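PDB 4GM6: PfkB family carbohydrate kinase from Listeria grayi DSM 20601, which probably transfers a phosphate group to a carbohydrate substrate, as PfkB-family sugar kinases do. Local coordinates for residues Q26-G31 with P72-T77; A63-K68 with G292-A297; F101-G106 with S139-L144; I183-D188 with L211-S216. All coordinates share one frame; numbering follows the deposited sequence.

Contact 1. Residues Q26-G31 with P72-T77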
# COMPACT_ATOMS: atom_id res chain seq x y z
N GLN C 26 -40.33 -6.53 6.08
CA GLN C 26 -39.22 -7.45 6.33
C GLN C 26 -39.04 -8.54 5.27
O GLN C 26 -40.01 -9.05 4.71
CB GLN C 26 -39.36 -8.08 7.72
CG GLN C 26 -39.64 -7.07 8.82
CD GLN C 26 -39.11 -7.49 10.18
OE1 GLN C 26 -38.44 -8.52 10.30
NE2 GLN C 26 -39.39 -6.69 11.20
N VAL C 27 -37.79 -8.90 5.03
CA VAL C 27 -37.45 -9.85 3.99
C VAL C 27 -36.55 -10.97 4.53
O VAL C 27 -35.66 -10.72 5.34
CB VAL C 27 -36.75 -9.14 2.81
CG1 VAL C 27 -36.30 -10.12 1.74
CG2 VAL C 27 -37.67 -8.07 2.24
N VAL C 28 -36.82 -12.20 4.11
CA VAL C 28 -35.97 -13.33 4.46
C VAL C 28 -35.26 -13.85 3.21
O VAL C 28 -35.82 -13.87 2.12
CB VAL C 28 -36.78 -14.46 5.16
CG1 VAL C 28 -37.82 -15.07 4.22
CG2 VAL C 28 -35.86 -15.54 5.71
N THR C 29 -34.00 -14.23 3.36
CA THR C 29 -33.28 -14.80 2.24
C THR C 29 -32.47 -16.05 2.63
O THR C 29 -32.22 -16.29 3.81
CB THR C 29 -32.35 -13.76 1.60
OG1 THR C 29 -31.97 -14.20 0.30
CG2 THR C 29 -31.11 -13.58 2.46
N ILE C 30 -32.07 -16.82 1.62
CA ILE C 30 -31.37 -18.08 1.84
C ILE C 30 -30.18 -18.16 0.90
O ILE C 30 -30.30 -17.97 -0.31
CB ILE C 30 -32.27 -19.29 1.57
CG1 ILE C 30 -33.48 -19.26 2.52
CG2 ILE C 30 -31.50 -20.59 1.75
CD1 ILE C 30 -34.56 -20.26 2.16
N GLY C 31 -29.01 -18.44 1.45
CA GLY C 31 -27.85 -18.49 0.59
C GLY C 31 -26.53 -18.52 1.32
O GLY C 31 -26.47 -18.25 2.52
N PRO C 72 -35.68 -4.29 7.34
CA PRO C 72 -35.08 -5.28 8.23
C PRO C 72 -35.01 -6.60 7.49
O PRO C 72 -36.01 -7.07 6.93
CB PRO C 72 -36.09 -5.37 9.38
CG PRO C 72 -36.83 -4.07 9.35
CD PRO C 72 -36.93 -3.74 7.89
N THR C 73 -33.83 -7.20 7.46
CA THR C 73 -33.63 -8.45 6.75
C THR C 73 -32.99 -9.50 7.65
O THR C 73 -32.39 -9.18 8.69
CB THR C 73 -32.75 -8.25 5.50
OG1 THR C 73 -31.51 -7.64 5.88
CG2 THR C 73 -33.45 -7.38 4.47
N ARG C 74 -33.11 -10.76 7.24
CA ARG C 74 -32.54 -11.89 7.95
C ARG C 74 -32.16 -12.94 6.92
O ARG C 74 -32.72 -12.98 5.81
CB ARG C 74 -33.57 -12.48 8.90
CG ARG C 74 -34.68 -13.23 8.18
CD ARG C 74 -35.76 -13.67 9.15
NE ARG C 74 -36.21 -12.59 10.02
CZ ARG C 74 -37.39 -12.56 10.64
NH1 ARG C 74 -38.25 -13.55 10.48
NH2 ARG C 74 -37.71 -11.53 11.41
N ILE C 75 -31.21 -13.80 7.27
CA ILE C 75 -30.72 -14.77 6.31
C ILE C 75 -30.47 -16.12 6.94
O ILE C 75 -29.76 -16.23 7.96
CB ILE C 75 -29.43 -14.29 5.62
CG1 ILE C 75 -29.07 -15.21 4.44
CG2 ILE C 75 -28.27 -14.25 6.61
CD1 ILE C 75 -27.83 -14.79 3.68
N ALA C 76 -31.06 -17.14 6.34
CA ALA C 76 -30.78 -18.52 6.72
C ALA C 76 -29.48 -18.93 6.01
O ALA C 76 -29.43 -19.03 4.78
CB ALA C 76 -31.93 -19.42 6.32
N THR C 77 -28.41 -19.14 6.78
CA THR C 77 -27.14 -19.53 6.19
C THR C 77 -26.27 -20.36 7.15
O THR C 77 -26.62 -20.54 8.31
CB THR C 77 -26.36 -18.30 5.68
OG1 THR C 77 -25.47 -18.70 4.63
CG2 THR C 77 -25.56 -17.67 6.83
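Val-27 to Ile-30 pair residue for residue with Thr-73 to Ala-76 as parallel strands, their axes 4.7 Å apart at closest. Val-27 N and Thr-29 N give their hydrogens to Pro-72 O and Arg-74 O, while Val-27 O and Thr-29 O accept from Arg-74 N and Ala-76 N. The tightest of these four, Ala-76 N to Thr-29 O, measures 2.9 Å; beyond it Gly-31 N makes only a weak bond to Ala-76 O. Side chains of Thr-29 and Ile-75 lie side by side on one face. With OG1 anti to the backbone N (chi1 -163°), Thr-29 CG2 lies between N and the carbonyl carbon and presses on Ile-75 CG1 at 3.3 Å, tighter than usual contact, while OG1 bonds His-155 O. On the other face Val-28 CG2 sits 3.6 Å from Arg-74 CG, against the aliphatic part of the arginine. Its NH1 is bound by Leu-147 O and Lys-149 O, whereas NH2 comes within 3.3 Å of Gln-26 OE1 at an angle too poor for a bond, the amide and guanidinium planes being nearly perpendicular. Inward-facing N-H and C=O groups thus pair between the strands, while Val-28 and Thr-73 turn theirs to the flanking strands.

Contact 2. Residues A63-K68 with G292-A297; sequences AVNLSK and GDAYTA
Asn-65 and Ala-297 meet where helices 58-68 and 291-304 pack, the two short segments being inclined at 48° with their axes 8.7 Å apart. The tight part is a methyl-sized contact: Ala-297 CB points into the other helix and stops 3.4 Å from Asn-65 CB, with Leu-66 beside it. Leu-66 starts off along the flank of its helix, but its isobutyl group turns back so that CD2 lies 3.4 Å from Ala-297 O and CG is 4.2 Å from Ala-297 CB. The small alanine allows the backbones to come close, Leu-66 CA and Ala-297 CA being 5.5 Å apart.

Toward the start of helix 291-304 the grip slackens. With CG anti to its carbonyl carbon (chi1 -60°), Asn-65 extends its amide toward the other helix, and ND2 makes a weak hydrogen bond of 3.5 Å to Asp-293 O, at the same distance from Ala-294 CA. The other end of the amide is bound by the backbone N of Asn-331, and this second bond helps to fix how the group is rotated. Asp-293 directs its carboxylate away from Asn-65, and OD2 is bonded to Asn-61 ND2, one turn earlier on the first helix. The solvent side begins at Gly-292. Gly-292 and Asp-293 close a Gly-Gly-Gly-Asp sequence at the helix start, probably corresponding to the GAGD signature of PfkB kinases, which in relatives forms the anion hole beside the phosphoryl-transfer site.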
# COMPACT_ATOMS: atom_id res chain seq x y z
N ALA C 63 -29.67 -9.12 0.70
CA ALA C 63 -30.08 -8.79 2.06
C ALA C 63 -29.44 -7.49 2.54
O ALA C 63 -30.13 -6.62 3.06
CB ALA C 63 -29.72 -9.93 3.02
N VAL C 64 -28.13 -7.36 2.38
CA VAL C 64 -27.45 -6.13 2.78
C VAL C 64 -28.03 -4.92 2.04
O VAL C 64 -28.30 -3.89 2.66
CB VAL C 64 -25.92 -6.23 2.54
CG1 VAL C 64 -25.24 -4.85 2.60
CG2 VAL C 64 -25.29 -7.18 3.54
N ASN C 65 -28.22 -5.03 0.73
CA ASN C 65 -28.71 -3.90 -0.04
C ASN C 65 -30.13 -3.50 0.38
O ASN C 65 -30.45 -2.30 0.43
CB ASN C 65 -28.63 -4.17 -1.54
CG ASN C 65 -27.21 -4.43 -2.01
OD1 ASN C 65 -26.25 -4.00 -1.39
ND2 ASN C 65 -27.09 -5.14 -3.13
N LEU C 66 -30.98 -4.48 0.68
CA LEU C 66 -32.34 -4.17 1.17
C LEU C 66 -32.25 -3.40 2.47
O LEU C 66 -32.96 -2.41 2.67
CB LEU C 66 -33.19 -5.45 1.36
CG LEU C 66 -33.84 -5.96 0.07
CD1 LEU C 66 -34.52 -7.31 0.25
CD2 LEU C 66 -34.82 -4.93 -0.48
N SER C 67 -31.37 -3.86 3.35
CA SER C 67 -31.20 -3.24 4.65
C SER C 67 -30.69 -1.80 4.50
O SER C 67 -31.01 -0.93 5.31
CB SER C 67 -30.21 -4.05 5.48
OG SER C 67 -29.95 -3.41 6.72
N LYS C 68 -29.90 -1.56 3.46
CA LYS C 68 -29.42 -0.21 3.18
C LYS C 68 -30.62 0.69 2.91
O LYS C 68 -30.57 1.90 3.16
CB LYS C 68 -28.50 -0.21 1.96
CG LYS C 68 -27.07 -0.63 2.25
CD LYS C 68 -26.34 0.40 3.10
CE LYS C 68 -24.91 -0.06 3.42
NZ LYS C 68 -24.81 -0.89 4.66
N GLY C 292 -25.91 -6.97 -10.19
CA GLY C 292 -27.21 -7.62 -10.40
C GLY C 292 -27.96 -7.73 -9.08
O GLY C 292 -29.18 -7.61 -9.03
N ASP C 293 -27.21 -7.95 -8.00
CA ASP C 293 -27.80 -8.02 -6.66
C ASP C 293 -28.30 -6.66 -6.22
O ASP C 293 -29.25 -6.57 -5.45
CB ASP C 293 -26.79 -8.57 -5.64
CG ASP C 293 -26.27 -9.94 -6.04
OD1 ASP C 293 -27.04 -10.72 -6.65
OD2 ASP C 293 -25.09 -10.24 -5.78
N ALA C 294 -27.66 -5.61 -6.71
CA ALA C 294 -28.08 -4.26 -6.37
C ALA C 294 -29.37 -3.98 -7.12
O ALA C 294 -30.29 -3.37 -6.57
CB ALA C 294 -27.00 -3.25 -6.73
N TYR C 295 -29.44 -4.42 -8.37
CA TYR C 295 -30.66 -4.29 -9.16
C TYR C 295 -31.77 -5.07 -8.48
O TYR C 295 -32.86 -4.55 -8.25
CB TYR C 295 -30.46 -4.81 -10.58
CG TYR C 295 -31.64 -4.55 -11.50
CD1 TYR C 295 -31.92 -3.26 -11.96
CD2 TYR C 295 -32.47 -5.59 -11.93
CE1 TYR C 295 -33.00 -3.02 -12.80
CE2 TYR C 295 -33.55 -5.35 -12.77
CZ TYR C 295 -33.81 -4.06 -13.20
OH TYR C 295 -34.87 -3.81 -14.06
N THR C 296 -31.49 -6.32 -8.14
CA THR C 296 -32.53 -7.16 -7.53
C THR C 296 -33.08 -6.52 -6.27
O THR C 296 -34.29 -6.46 -6.07
CB THR C 296 -32.01 -8.59 -7.21
OG1 THR C 296 -31.77 -9.29 -8.44
CG2 THR C 296 -33.05 -9.39 -6.38
N ALA C 297 -32.19 -6.03 -5.41
CA ALA C 297 -32.62 -5.44 -4.14
C ALA C 297 -33.41 -4.17 -4.39
O ALA C 297 -34.39 -3.88 -3.69
CB ALA C 297 -31.42 -5.16 -3.25

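Contact 3. Residues F101-G106 with S139-L144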
# COMPACT_ATOMS: atom_id res chain seq x y z
N PHE C 101 -30.41 -16.48 12.43
CA PHE C 101 -30.62 -17.74 11.72
C PHE C 101 -29.37 -18.23 10.99
O PHE C 101 -29.44 -19.10 10.12
CB PHE C 101 -31.83 -17.66 10.78
CG PHE C 101 -33.13 -17.35 11.49
CD1 PHE C 101 -33.98 -18.38 11.89
CD2 PHE C 101 -33.50 -16.04 11.77
CE1 PHE C 101 -35.16 -18.10 12.55
CE2 PHE C 101 -34.68 -15.76 12.44
CZ PHE C 101 -35.51 -16.79 12.83
N VAL C 102 -28.22 -17.66 11.35
CA VAL C 102 -26.94 -18.15 10.86
C VAL C 102 -26.61 -19.38 11.71
O VAL C 102 -26.70 -19.33 12.93
CB VAL C 102 -25.81 -17.10 11.01
CG1 VAL C 102 -24.45 -17.70 10.67
CG2 VAL C 102 -26.08 -15.87 10.13
N VAL C 103 -26.26 -20.48 11.05
CA VAL C 103 -25.94 -21.71 11.77
C VAL C 103 -24.44 -22.00 11.64
O VAL C 103 -23.88 -21.90 10.54
CB VAL C 103 -26.75 -22.91 11.25
CG1 VAL C 103 -26.25 -24.19 11.89
CG2 VAL C 103 -28.24 -22.72 11.51
N GLU C 104 -23.80 -22.35 12.76
CA GLU C 104 -22.36 -22.65 12.75
C GLU C 104 -22.15 -24.16 12.59
O GLU C 104 -22.64 -24.93 13.39
CB GLU C 104 -21.71 -22.20 14.06
CG GLU C 104 -21.90 -20.73 14.41
CD GLU C 104 -20.79 -20.20 15.30
OE1 GLU C 104 -20.53 -20.80 16.35
OE2 GLU C 104 -20.16 -19.19 14.94
N ALA C 105 -21.42 -24.57 11.57
CA ALA C 105 -21.12 -25.99 11.39
C ALA C 105 -20.11 -26.21 10.27
O ALA C 105 -19.82 -25.28 9.49
CB ALA C 105 -22.40 -26.76 11.10
N GLY C 106 -19.57 -27.42 10.19
CA GLY C 106 -18.58 -27.76 9.16
C GLY C 106 -17.21 -27.14 9.37
O GLY C 106 -16.88 -26.69 10.47
N SER C 139 -28.44 -30.70 7.43
CA SER C 139 -29.21 -30.72 8.66
C SER C 139 -30.30 -29.65 8.66
O SER C 139 -30.05 -28.53 8.26
CB SER C 139 -28.27 -30.55 9.86
OG SER C 139 -28.95 -30.88 11.06
N MET C 140 -31.50 -30.00 9.09
CA MET C 140 -32.59 -29.02 9.15
C MET C 140 -32.58 -28.28 10.49
O MET C 140 -33.26 -28.68 11.43
CB MET C 140 -33.94 -29.69 8.91
CG MET C 140 -34.91 -28.81 8.13
SD MET C 140 -35.18 -27.19 8.88
CE MET C 140 -36.39 -27.63 10.13
N ASP C 141 -31.83 -27.18 10.55
CA ASP C 141 -31.57 -26.48 11.81
C ASP C 141 -32.33 -25.17 11.94
O ASP C 141 -31.95 -24.30 12.72
CB ASP C 141 -30.07 -26.23 11.97
CG ASP C 141 -29.28 -27.52 11.93
OD1 ASP C 141 -29.74 -28.50 12.52
OD2 ASP C 141 -28.20 -27.55 11.30
N TRP C 142 -33.41 -25.02 11.18
CA TRP C 142 -34.19 -23.79 11.20
C TRP C 142 -35.64 -24.02 11.60
O TRP C 142 -36.36 -24.78 10.95
CB TRP C 142 -34.14 -23.11 9.83
CG TRP C 142 -32.76 -22.65 9.47
CD1 TRP C 142 -32.19 -21.46 9.78
CD2 TRP C 142 -31.78 -23.39 8.74
NE1 TRP C 142 -30.91 -21.40 9.28
CE2 TRP C 142 -30.63 -22.58 8.63
CE3 TRP C 142 -31.76 -24.67 8.15
CZ2 TRP C 142 -29.47 -22.99 7.97
CZ3 TRP C 142 -30.61 -25.08 7.50
CH2 TRP C 142 -29.48 -24.24 7.41
N ASP C 143 -36.07 -23.36 12.67
CA ASP C 143 -37.47 -23.33 13.04
C ASP C 143 -38.23 -22.41 12.09
O ASP C 143 -38.09 -21.19 12.15
CB ASP C 143 -37.63 -22.87 14.49
CG ASP C 143 -39.07 -23.01 14.99
OD1 ASP C 143 -39.90 -22.17 14.60
OD2 ASP C 143 -39.36 -23.96 15.76
N LEU C 144 -39.04 -23.00 11.21
CA LEU C 144 -39.66 -22.25 10.11
C LEU C 144 -40.65 -21.17 10.57
O LEU C 144 -40.63 -20.06 10.05
CB LEU C 144 -40.33 -23.19 9.10
CG LEU C 144 -39.39 -24.04 8.24
CD1 LEU C 144 -40.15 -24.77 7.15
CD2 LEU C 144 -38.28 -23.18 7.64
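Phe-101 makes the polar link through its backbone: its O accepts a hydrogen from Trp-142 NE1 at 2.9 Å, with an N-H...O angle of 159°. The oxygen lies 7° out of the indole plane, so the ring presents its N-H edge squarely to the carbonyl, although the donor is tilted from the carbonyl plane. Phe-101 CB rests 3.9 Å from Trp-142 CD1, and the indole corner meets the edge of the phenyl ring, near its plane. Phe-101 leads into residues 102-104 of the broken strand 97-104, the edge strand of the large sheet within this chain, and the loop 139-144 lies over it before helix 144-147. Trp-142 also touches Ala-76 and Val-78 of the adjacent strand and Met-170 of helix 165-180. Next comes Val-103, whose methyls divide the work. With CG1 anti to the backbone N (chi1 173°), CG2 falls anti to the carbonyl carbon and sits over one indole face toward its rim, 3.7 Å from Trp-142 CE2. Val-103 CG1 meets the carboxylate of Asp-141, 3.9 Å from OD2. Ser-139 OG bonds Asp-141 OD1 from the syn side at 2.9 Å, well out of the carboxylate plane, and His-137 bonds OD2 weakly.

Contact 4. Residues I183-D188 with L211-S216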
# COMPACT_ATOMS: atom_id res chain seq x y z
N ILE C 183 -46.87 -15.46 1.93
CA ILE C 183 -45.65 -14.72 1.60
C ILE C 183 -45.30 -14.77 0.12
O ILE C 183 -45.46 -15.83 -0.52
CB ILE C 183 -44.45 -15.25 2.40
CG1 ILE C 183 -44.65 -14.92 3.87
CG2 ILE C 183 -43.12 -14.66 1.85
CD1 ILE C 183 -43.73 -15.69 4.76
N LYS C 184 -44.85 -13.60 -0.43
CA LYS C 184 -44.45 -13.53 -1.83
C LYS C 184 -43.12 -14.24 -2.05
O LYS C 184 -42.27 -14.29 -1.16
CB LYS C 184 -44.38 -12.07 -2.28
CG LYS C 184 -45.71 -11.35 -2.12
CD LYS C 184 -46.79 -12.09 -2.90
CE LYS C 184 -47.96 -11.17 -3.22
NZ LYS C 184 -48.85 -11.82 -4.22
N ILE C 185 -42.95 -14.79 -3.25
CA ILE C 185 -41.73 -15.53 -3.56
C ILE C 185 -40.90 -14.82 -4.63
O ILE C 185 -41.36 -14.61 -5.76
CB ILE C 185 -42.06 -16.98 -3.99
CG1 ILE C 185 -42.97 -17.63 -2.92
CG2 ILE C 185 -40.79 -17.80 -4.19
CD1 ILE C 185 -42.45 -17.56 -1.52
N SER C 186 -39.69 -14.44 -4.26
CA SER C 186 -38.73 -13.82 -5.17
C SER C 186 -37.65 -14.82 -5.53
O SER C 186 -36.98 -15.37 -4.66
CB SER C 186 -38.07 -12.61 -4.51
OG SER C 186 -36.96 -12.16 -5.28
N PHE C 187 -37.47 -15.03 -6.83
CA PHE C 187 -36.49 -15.99 -7.31
C PHE C 187 -35.57 -15.37 -8.35
O PHE C 187 -36.02 -14.68 -9.27
CB PHE C 187 -37.19 -17.25 -7.88
CG PHE C 187 -36.24 -18.37 -8.20
CD1 PHE C 187 -35.53 -18.99 -7.15
CD2 PHE C 187 -36.04 -18.80 -9.52
CE1 PHE C 187 -34.66 -20.03 -7.43
CE2 PHE C 187 -35.17 -19.84 -9.81
CZ PHE C 187 -34.48 -20.45 -8.78
N ASP C 188 -34.28 -15.60 -8.18
CA ASP C 188 -33.27 -15.10 -9.08
C ASP C 188 -32.67 -16.32 -9.81
O ASP C 188 -31.94 -17.10 -9.19
CB ASP C 188 -32.21 -14.38 -8.24
CG ASP C 188 -31.04 -13.89 -9.05
OD1 ASP C 188 -31.10 -13.96 -10.30
OD2 ASP C 188 -30.05 -13.43 -8.43
N LEU C 211 -43.71 -21.93 -8.63
CA LEU C 211 -43.83 -21.44 -7.26
C LEU C 211 -43.43 -19.98 -7.04
O LEU C 211 -43.45 -19.50 -5.89
CB LEU C 211 -42.94 -22.28 -6.34
CG LEU C 211 -43.36 -23.72 -6.07
CD1 LEU C 211 -42.61 -24.22 -4.84
CD2 LEU C 211 -44.88 -23.79 -5.87
N VAL C 212 -43.05 -19.27 -8.12
CA VAL C 212 -42.49 -17.92 -7.99
C VAL C 212 -43.45 -16.75 -8.31
O VAL C 212 -44.31 -16.85 -9.20
CB VAL C 212 -41.21 -17.78 -8.84
CG1 VAL C 212 -40.71 -16.33 -8.82
CG2 VAL C 212 -40.12 -18.74 -8.34
N ASP C 213 -43.31 -15.64 -7.59
CA ASP C 213 -44.11 -14.43 -7.81
C ASP C 213 -43.35 -13.39 -8.62
O ASP C 213 -43.89 -12.77 -9.55
CB ASP C 213 -44.51 -13.81 -6.48
CG ASP C 213 -45.39 -14.71 -5.67
OD1 ASP C 213 -46.50 -15.01 -6.14
OD2 ASP C 213 -44.96 -15.14 -4.58
N TYR C 214 -42.09 -13.19 -8.23
CA TYR C 214 -41.22 -12.22 -8.87
C TYR C 214 -39.98 -12.96 -9.34
O TYR C 214 -39.21 -13.49 -8.52
CB TYR C 214 -40.80 -11.15 -7.87
CG TYR C 214 -41.92 -10.60 -7.01
CD1 TYR C 214 -43.14 -10.23 -7.57
CD2 TYR C 214 -41.74 -10.43 -5.64
CE1 TYR C 214 -44.16 -9.72 -6.77
CE2 TYR C 214 -42.75 -9.92 -4.84
CZ TYR C 214 -43.95 -9.56 -5.41
OH TYR C 214 -44.94 -9.05 -4.60
N CYS C 215 -39.77 -12.99 -10.65
CA CYS C 215 -38.65 -13.74 -11.23
C CYS C 215 -37.62 -12.85 -11.90
O CYS C 215 -37.95 -12.07 -12.79
CB CYS C 215 -39.17 -14.77 -12.25
SG CYS C 215 -37.90 -15.91 -12.87
N SER C 216 -36.36 -12.97 -11.49
CA SER C 216 -35.29 -12.34 -12.24
C SER C 216 -34.83 -13.26 -13.36
O SER C 216 -34.12 -14.24 -13.12
CB SER C 216 -34.12 -11.97 -11.34
OG SER C 216 -33.16 -11.28 -12.12
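Ile-185 O takes two backbone hydrogens, from Asp-213 N and Tyr-214 N, each 2.9 Å away, the tyrosine bond being the straighter. Phe-187 N bonds to Tyr-214 O at an almost linear N-H...O angle of 171°, and Phe-187 O accepts from Ser-216 N at 2.8 Å. Asp-213 turns its carboxylate back toward Ile-185 N; OD2 is modelled so close to this nitrogen that the exact length is doubtful. The paired strands, 184-188 and 214-216, run parallel and are joined through helix 198-208, a beta-alpha-beta crossover within the Rossmann-like core of the kinase. On the face bearing Ser-186 and Tyr-214, the aliphatic chain of Lys-184 crosses the phenol at a slant, with CB 3.7 Å from Tyr-214 CE2 and CG 3.5 Å from Tyr-214 OH. Ser-186 OG bonds His-155 on the strand beyond, and Asp-188 OD2 bonds Asn-190 while OD1 touches Ser-216 CB. On the face with Phe-187 and Cys-215 the contacts are mainly apolar: Val-212 approaches Phe-187 at about a right angle, its CG2 packing on Phe-187 CB at 3.3 Å; the phenyl ring, swung anti to the backbone nitrogen (chi1 -171°), leads away from the valine. Ile-185 CB lies 3.4 Å from Leu-211 O.

Contacts 1, 3 and 4 all reach the large sheet. Contacts 1 and 4 lie within it, their centres about 14 Å apart and separated by strand 153-157; contact 3 sits at its outer strand, with its centre about 13 Å from that of contact 1 and about 23 Å from that of contact 4. Contact 1 continues directly into contact 3, where Thr-77 O and Val-103 N are 2.8 Å apart, probably hydrogen-bonded. Contact 2 interleaves with contact 1 along the chain, its segments enclose contacts 3 and 4, and Leu-66 CD1 lies 3.6 Å from Val-27 CG1 of contact 1. Residues 292-297 begin with the last Gly-Asp of what is probably the family's glycine-rich signature, which would place contact 2 beside the phosphoryl-transfer site of relatives.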